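Phosphatidylinositol-specific phospholipase C (Listeria monocytogenes, PDB 2PLC) belongs to the phosphatidylinositol-specific phospholipase C family and contains an X domain of the TIM-barrel clan. Local coordinates at residues 192-195 with 196-200; 233-236 with 237-240; 261-264 with 265-269. All coordinates share one frame; numbering follows the deposited sequence.

Contact 1 (192-195 with 196-200); sequences KTKF and KEIVQ
F195 and V199 are joined through the backbone by V199 N to F195 O at 2.9 Å, with an N-H...O angle of 175°, the straightest of four consecutive i to i+4 hydrogen bonds. K196, E197 and I198 repeat the pattern onto K192, T193 and K194, as expected of a regular alpha-helix. This is the first part of helix 191-207, the crossover helix of the beta-alpha-beta unit 180-183, 191-207, 212-216 in a fold of the TIM-barrel clan. The same one-turn spacing sets V199 CG2 over one face of the F195 ring, a CH-pi contact 3.8 Å from the centroid and 17° off the ring normal. The methyl is displaced toward the rim, and the nearest ring atom is F195 CZ at 3.7 Å. F195 CG is anti to its backbone N (chi1 -173°), which swings the ring along the helix toward V199, whose CG2 lies beside its N. F195 also meets K236 of helix 226-246 in a cation-pi contact. Elsewhere on the helix K194 bends at chi2, and its NZ is hydrogen-bonded to the backbone oxygens of D185 and H216. E197 crosses K194 at about a right angle, OE1 lying 4.0 Å from K194 CD. I198 reaches back along the turn, its CD1 methyl resting 4.1 Å from K194 CG.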
loop_
_atom_site.group_PDB
_atom_site.type_symbol
_atom_site.label_atom_id
_atom_site.label_comp_id
_atom_site.label_asym_id
_atom_site.label_seq_id
_atom_site.Cartn_x
_atom_site.Cartn_y
_atom_site.Cartn_z
ATOM N N LYS A 192 -14.770 -4.810 -17.615
ATOM C CA LYS A 192 -14.305 -4.023 -18.763
ATOM C C LYS A 192 -13.999 -2.577 -18.365
ATOM O O LYS A 192 -12.925 -2.059 -18.661
ATOM C CB LYS A 192 -15.345 -4.050 -19.898
ATOM C CG LYS A 192 -14.947 -4.885 -21.137
ATOM C CD LYS A 192 -14.086 -4.091 -22.157
ATOM C CE LYS A 192 -13.594 -4.957 -23.353
ATOM N NZ LYS A 192 -12.582 -4.293 -24.250
ATOM N N THR A 193 -14.927 -1.945 -17.655
ATOM C CA THR A 193 -14.740 -0.567 -17.216
ATOM C C THR A 193 -13.584 -0.443 -16.228
ATOM O O THR A 193 -12.742 0.443 -16.363
ATOM C CB THR A 193 -16.026 -0.007 -16.574
ATOM O OG1 THR A 193 -17.074 0.006 -17.552
ATOM C CG2 THR A 193 -15.806 1.409 -16.055
ATOM N N LYS A 194 -13.545 -1.336 -15.244
ATOM C CA LYS A 194 -12.492 -1.322 -14.233
ATOM C C LYS A 194 -11.113 -1.482 -14.878
ATOM O O LYS A 194 -10.146 -0.832 -14.469
ATOM C CB LYS A 194 -12.729 -2.432 -13.207
ATOM C CG LYS A 194 -11.710 -2.490 -12.076
ATOM C CD LYS A 194 -11.757 -1.258 -11.171
ATOM C CE LYS A 194 -10.767 -1.407 -10.009
ATOM N NZ LYS A 194 -10.778 -0.257 -9.058
ATOM N N PHE A 195 -11.029 -2.331 -15.900
ATOM C CA PHE A 195 -9.762 -2.550 -16.579
ATOM C C PHE A 195 -9.323 -1.268 -17.297
ATOM O O PHE A 195 -8.146 -0.900 -17.257
ATOM C CB PHE A 195 -9.866 -3.716 -17.566
ATOM C CG PHE A 195 -8.553 -4.106 -18.171
ATOM C CD1 PHE A 195 -7.475 -4.441 -17.361
ATOM C CD2 PHE A 195 -8.377 -4.104 -19.550
ATOM C CE1 PHE A 195 -6.237 -4.769 -17.916
ATOM C CE2 PHE A 195 -7.138 -4.431 -20.112
ATOM C CZ PHE A 195 -6.067 -4.763 -19.289
ATOM N N LYS A 196 -10.276 -0.584 -17.930
ATOM C CA LYS A 196 -9.987 0.660 -18.635
ATOM C C LYS A 196 -9.394 1.691 -17.679
ATOM O O LYS A 196 -8.366 2.300 -17.978
ATOM C CB LYS A 196 -11.253 1.203 -19.310
ATOM C CG LYS A 196 -11.417 0.746 -20.765
ATOM C CD LYS A 196 -12.831 0.968 -21.313
ATOM C CE LYS A 196 -13.293 2.425 -21.204
ATOM N NZ LYS A 196 -12.536 3.370 -22.084
ATOM N N GLU A 197 -10.014 1.833 -16.506
ATOM C CA GLU A 197 -9.555 2.777 -15.490
ATOM C C GLU A 197 -8.168 2.425 -14.976
ATOM O O GLU A 197 -7.374 3.309 -14.650
ATOM C CB GLU A 197 -10.542 2.822 -14.327
ATOM C CG GLU A 197 -11.916 3.311 -14.731
ATOM C CD GLU A 197 -12.920 3.201 -13.612
ATOM O OE1 GLU A 197 -12.920 2.169 -12.909
ATOM O OE2 GLU A 197 -13.720 4.143 -13.438
ATOM N N ILE A 198 -7.881 1.131 -14.885
ATOM C CA ILE A 198 -6.569 0.688 -14.426
ATOM C C ILE A 198 -5.532 1.055 -15.487
ATOM O O ILE A 198 -4.551 1.728 -15.187
ATOM C CB ILE A 198 -6.549 -0.841 -14.136
ATOM C CG1 ILE A 198 -7.427 -1.152 -12.920
ATOM C CG2 ILE A 198 -5.122 -1.317 -13.870
ATOM C CD1 ILE A 198 -7.658 -2.634 -12.686
ATOM N N VAL A 199 -5.796 0.672 -16.737
ATOM C CA VAL A 199 -4.902 0.958 -17.862
ATOM C C VAL A 199 -4.651 2.459 -18.052
ATOM O O VAL A 199 -3.507 2.888 -18.235
ATOM C CB VAL A 199 -5.458 0.350 -19.177
ATOM C CG1 VAL A 199 -4.672 0.837 -20.370
ATOM C CG2 VAL A 199 -5.381 -1.166 -19.119
ATOM N N GLN A 200 -5.715 3.255 -17.992
ATOM C CA GLN A 200 -5.594 4.702 -18.149
ATOM C C GLN A 200 -4.724 5.331 -17.060
ATOM O O GLN A 200 -3.890 6.188 -17.345
ATOM C CB GLN A 200 -6.979 5.350 -18.160
ATOM C CG GLN A 200 -7.776 5.052 -19.412
ATOM C CD GLN A 200 -9.181 5.615 -19.362
ATOM O OE1 GLN A 200 -9.521 6.388 -18.463
ATOM N NE2 GLN A 200 -10.013 5.221 -20.327
#

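Contact 2 (233-236 with 237-240); sequences LNNK and VEQF
V237 packs back onto the carbonyl of L233 on the buried side of helix 226-246, the crossover helix of the beta-alpha-beta unit 212-216, 226-246, 253-257 in this TIM-barrel-clan fold. V237 N donates to L233 O at 2.9 Å with an N-H...O angle of 165°, and the V237 CG2 methyl, set beside its own backbone N, lies 3.3 Å from the same oxygen. The side chains of both residues then turn to helix 191-207, L233 touching K194 and V237 touching I198. Hydrogen bonds from E238, Q239 and F240 to N234, N235 and K236 continue the alpha-helical i to i+4 pattern.

On the exposed side the side chains are spaced more widely. N235 OD1 and Q239 NE2 stand 4.1 Å apart, with their amide planes nearly perpendicular at 88°, and a water joins them instead of a direct bond. N235 and E238 lie alongside one another, pointing the same way, but ND2 and OE1 remain 4.2 Å apart. The E238 carboxylate has its stronger partner elsewhere: an extended chain, with CG anti to the backbone N (chi1 -173°), carries OE1 to T264 OG1 of helix 262-269. At the bridging site, the water donates to N235 OD1 at 2.9 Å and accepts from Q239 NE2 at 3.0 Å.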
loop_
_atom_site.group_PDB
_atom_site.type_symbol
_atom_site.label_atom_id
_atom_site.label_comp_id
_atom_site.label_asym_id
_atom_site.label_seq_id
_atom_site.Cartn_x
_atom_site.Cartn_y
_atom_site.Cartn_z
ATOM N N LEU A 233 -9.158 -9.871 -13.290
ATOM C CA LEU A 233 -8.256 -8.744 -13.490
ATOM C C LEU A 233 -6.741 -8.856 -13.353
ATOM O O LEU A 233 -6.014 -8.286 -14.174
ATOM C CB LEU A 233 -8.737 -7.567 -12.647
ATOM C CG LEU A 233 -10.066 -6.972 -13.103
ATOM C CD1 LEU A 233 -10.697 -6.145 -12.004
ATOM C CD2 LEU A 233 -9.838 -6.153 -14.350
ATOM N N ASN A 234 -6.255 -9.532 -12.315
ATOM C CA ASN A 234 -4.810 -9.641 -12.096
ATOM C C ASN A 234 -4.021 -10.113 -13.308
ATOM O O ASN A 234 -2.964 -9.565 -13.612
ATOM C CB ASN A 234 -4.499 -10.528 -10.888
ATOM C CG ASN A 234 -4.922 -9.898 -9.574
ATOM O OD1 ASN A 234 -5.362 -8.751 -9.533
ATOM N ND2 ASN A 234 -4.786 -10.651 -8.488
ATOM N N ASN A 235 -4.549 -11.106 -14.016
ATOM C CA ASN A 235 -3.890 -11.638 -15.204
ATOM C C ASN A 235 -3.881 -10.634 -16.355
ATOM O O ASN A 235 -2.882 -10.493 -17.064
ATOM C CB ASN A 235 -4.570 -12.929 -15.650
ATOM C CG ASN A 235 -3.665 -14.124 -15.516
ATOM O OD1 ASN A 235 -3.165 -14.647 -16.513
ATOM N ND2 ASN A 235 -3.420 -14.551 -14.278
ATOM N N LYS A 236 -5.005 -9.942 -16.536
ATOM C CA LYS A 236 -5.126 -8.950 -17.591
ATOM C C LYS A 236 -4.122 -7.837 -17.344
ATOM O O LYS A 236 -3.442 -7.392 -18.267
ATOM C CB LYS A 236 -6.546 -8.392 -17.643
ATOM C CG LYS A 236 -7.565 -9.401 -18.120
ATOM C CD LYS A 236 -8.995 -8.875 -18.009
ATOM C CE LYS A 236 -9.250 -7.723 -18.956
ATOM N NZ LYS A 236 -8.988 -8.117 -20.366
ATOM N N VAL A 237 -4.019 -7.414 -16.085
ATOM C CA VAL A 237 -3.087 -6.357 -15.704
ATOM C C VAL A 237 -1.641 -6.838 -15.847
ATOM O O VAL A 237 -0.764 -6.079 -16.248
ATOM C CB VAL A 237 -3.351 -5.877 -14.258
ATOM C CG1 VAL A 237 -2.275 -4.890 -13.816
ATOM C CG2 VAL A 237 -4.724 -5.224 -14.173
ATOM N N GLU A 238 -1.404 -8.108 -15.545
ATOM C CA GLU A 238 -0.070 -8.681 -15.654
ATOM C C GLU A 238 0.442 -8.659 -17.098
ATOM O O GLU A 238 1.606 -8.334 -17.343
ATOM C CB GLU A 238 -0.070 -10.108 -15.126
ATOM C CG GLU A 238 1.309 -10.729 -15.039
ATOM C CD GLU A 238 1.277 -12.160 -14.538
ATOM O OE1 GLU A 238 0.241 -12.598 -13.983
ATOM O OE2 GLU A 238 2.300 -12.852 -14.703
ATOM N N GLN A 239 -0.431 -9.001 -18.044
ATOM C CA GLN A 239 -0.078 -9.012 -19.464
ATOM C C GLN A 239 0.156 -7.605 -19.990
ATOM O O GLN A 239 0.994 -7.389 -20.865
ATOM C CB GLN A 239 -1.179 -9.667 -20.280
ATOM C CG GLN A 239 -1.229 -11.164 -20.141
ATOM C CD GLN A 239 -2.462 -11.748 -20.787
ATOM O OE1 GLN A 239 -2.930 -11.256 -21.817
ATOM N NE2 GLN A 239 -3.012 -12.794 -20.176
ATOM N N PHE A 240 -0.611 -6.657 -19.463
ATOM C CA PHE A 240 -0.499 -5.263 -19.850
ATOM C C PHE A 240 0.863 -4.713 -19.428
ATOM O O PHE A 240 1.512 -4.003 -20.195
ATOM C CB PHE A 240 -1.619 -4.459 -19.201
ATOM C CG PHE A 240 -1.525 -2.989 -19.448
ATOM C CD1 PHE A 240 -1.745 -2.470 -20.718
ATOM C CD2 PHE A 240 -1.225 -2.116 -18.406
ATOM C CE1 PHE A 240 -1.674 -1.102 -20.947
ATOM C CE2 PHE A 240 -1.149 -0.744 -18.626
ATOM C CZ PHE A 240 -1.375 -0.235 -19.900
HETATM O O HOH W 1 -0.980 -13.604 -18.154
#

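Contact 3 (261-264 with 265-269); sequences EKQT and IKNII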
loop_
_atom_site.group_PDB
_atom_site.type_symbol
_atom_site.label_atom_id
_atom_site.label_comp_id
_atom_site.label_asym_id
_atom_site.label_seq_id
_atom_site.Cartn_x
_atom_site.Cartn_y
_atom_site.Cartn_z
ATOM N N GLU A 261 -0.723 -13.102 -7.051
ATOM C CA GLU A 261 0.092 -14.306 -7.156
ATOM C C GLU A 261 1.568 -13.923 -7.202
ATOM O O GLU A 261 1.920 -12.822 -7.632
ATOM C CB GLU A 261 -0.284 -15.098 -8.402
ATOM C CG GLU A 261 -1.684 -15.655 -8.342
ATOM C CD GLU A 261 -1.985 -16.575 -9.497
ATOM O OE1 GLU A 261 -2.179 -16.070 -10.628
ATOM O OE2 GLU A 261 -2.023 -17.804 -9.271
ATOM N N LYS A 262 2.420 -14.832 -6.734
ATOM C CA LYS A 262 3.871 -14.626 -6.703
ATOM C C LYS A 262 4.400 -14.191 -8.069
ATOM O O LYS A 262 5.282 -13.339 -8.160
ATOM C CB LYS A 262 4.576 -15.926 -6.306
ATOM C CG LYS A 262 4.141 -16.547 -4.988
ATOM C CD LYS A 262 4.940 -16.014 -3.812
ATOM C CE LYS A 262 4.758 -16.889 -2.576
ATOM N NZ LYS A 262 5.314 -18.260 -2.773
ATOM N N GLN A 263 3.847 -14.799 -9.117
ATOM C CA GLN A 263 4.212 -14.540 -10.515
ATOM C C GLN A 263 3.927 -13.095 -10.920
ATOM O O GLN A 263 4.782 -12.411 -11.492
ATOM C CB GLN A 263 3.409 -15.483 -11.420
ATOM C CG GLN A 263 3.657 -15.335 -12.912
ATOM C CD GLN A 263 4.839 -16.151 -13.392
ATOM O OE1 GLN A 263 5.984 -15.891 -13.012
ATOM N NE2 GLN A 263 4.567 -17.151 -14.230
ATOM N N THR A 264 2.707 -12.653 -10.626
ATOM C CA THR A 264 2.261 -11.304 -10.947
ATOM C C THR A 264 3.115 -10.259 -10.237
ATOM O O THR A 264 3.468 -9.238 -10.823
ATOM C CB THR A 264 0.786 -11.098 -10.547
ATOM O OG1 THR A 264 0.003 -12.199 -11.019
ATOM C CG2 THR A 264 0.244 -9.816 -11.151
ATOM N N ILE A 265 3.435 -10.517 -8.973
ATOM C CA ILE A 265 4.244 -9.602 -8.178
ATOM C C ILE A 265 5.640 -9.446 -8.788
ATOM O O ILE A 265 6.152 -8.330 -8.903
ATOM C CB ILE A 265 4.345 -10.085 -6.713
ATOM C CG1 ILE A 265 2.948 -10.133 -6.085
ATOM C CG2 ILE A 265 5.255 -9.161 -5.906
ATOM C CD1 ILE A 265 2.883 -10.872 -4.755
ATOM N N LYS A 266 6.233 -10.561 -9.210
ATOM C CA LYS A 266 7.563 -10.541 -9.815
ATOM C C LYS A 266 7.594 -9.749 -11.117
ATOM O O LYS A 266 8.516 -8.975 -11.358
ATOM C CB LYS A 266 8.062 -11.965 -10.091
ATOM C CG LYS A 266 8.626 -12.698 -8.886
ATOM C CD LYS A 266 9.248 -14.021 -9.310
ATOM C CE LYS A 266 9.850 -14.772 -8.133
ATOM N NZ LYS A 266 10.467 -16.064 -8.557
ATOM N N ASN A 267 6.589 -9.958 -11.960
ATOM C CA ASN A 267 6.520 -9.266 -13.238
ATOM C C ASN A 267 6.335 -7.765 -13.106
ATOM O O ASN A 267 6.798 -7.006 -13.957
ATOM C CB ASN A 267 5.442 -9.889 -14.127
ATOM C CG ASN A 267 5.869 -11.228 -14.690
ATOM O OD1 ASN A 267 7.054 -11.547 -14.707
ATOM N ND2 ASN A 267 4.911 -12.012 -15.160
ATOM N N ILE A 268 5.667 -7.332 -12.042
ATOM C CA ILE A 268 5.472 -5.904 -11.814
ATOM C C ILE A 268 6.817 -5.316 -11.379
ATOM O O ILE A 268 7.188 -4.217 -11.796
ATOM C CB ILE A 268 4.389 -5.635 -10.745
ATOM C CG1 ILE A 268 3.028 -6.091 -11.265
ATOM C CG2 ILE A 268 4.341 -4.154 -10.390
ATOM C CD1 ILE A 268 1.901 -5.913 -10.273
ATOM N N ILE A 269 7.556 -6.075 -10.573
ATOM C CA ILE A 269 8.878 -5.654 -10.103
ATOM C C ILE A 269 9.838 -5.544 -11.296
ATOM O O ILE A 269 10.603 -4.578 -11.399
ATOM C CB ILE A 269 9.464 -6.662 -9.081
ATOM C CG1 ILE A 269 8.663 -6.627 -7.779
ATOM C CG2 ILE A 269 10.938 -6.359 -8.808
ATOM C CD1 ILE A 269 9.040 -7.732 -6.803
#
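I265 folds back over the first turn of helix 262-269, toward E261 at the N-cap position. Its N-H donates to E261 O at 3.1 Å with an N-H...O angle of 163°, the first of four successive i to i+4 bonds that continue from K266, N267 and I268 to K262, Q263 and T264.

Followed outward, the I265 side chain traces the start of the helix. CB lies 3.7 Å from K262 O. From there CG1 takes the position beside the backbone N (chi1 -61°) and approaches E261 O at 3.3 Å, so the oxygen that receives the N-H also has a methylene against it. The chain then extends (chi2 167°), and the terminal CD1 remains near the same peptide, 3.6 Å from E261 O. Beyond the helix, the I265 side chain packs on the loop residues I58 and P260 and on P22 of strand 20-24.

I268 repeats the arrangement one turn later: its CG1 reaches T264 O at 3.2 Å, and its side chain also touches L255 and M257 of strand 253-257. Its CD1 is 4.3 Å from T264 CG2, a looser approach between the ends of two buried side chains. T264 and N267 are on the side turned to helix 226-246, where N267 ND2 makes a weak hydrogen bond to E238 OE2. Together the apolar and polar partners describe an amphipathic alpha-helix: isoleucines face strands 20-24 and 253-257, and T264 and N267 meet the neighbouring helix, a layering of helices outside parallel strands typical of TIM-barrel-like folds.

Overall arrangement
The three contacts follow one another along the chain, and contact 2 lies against both of the others. Centres of contacts 1 and 2 are 11 Å apart, those of contacts 2 and 3 are 10 Å apart, and contacts 1 and 3, with centres 19 Å apart, come no nearer than about 9 Å between atoms. The two interfaces differ in kind. Between contacts 1 and 2 the meeting is mainly apolar, with V199 CG1 3.5 Å from F240 CZ and F195 CE1 packed 3.9 Å from V237 N. Between contacts 2 and 3 it is mainly polar, centred on the E238 carboxylate, whose OE2 also packs 3.3 Å from Q263 CG.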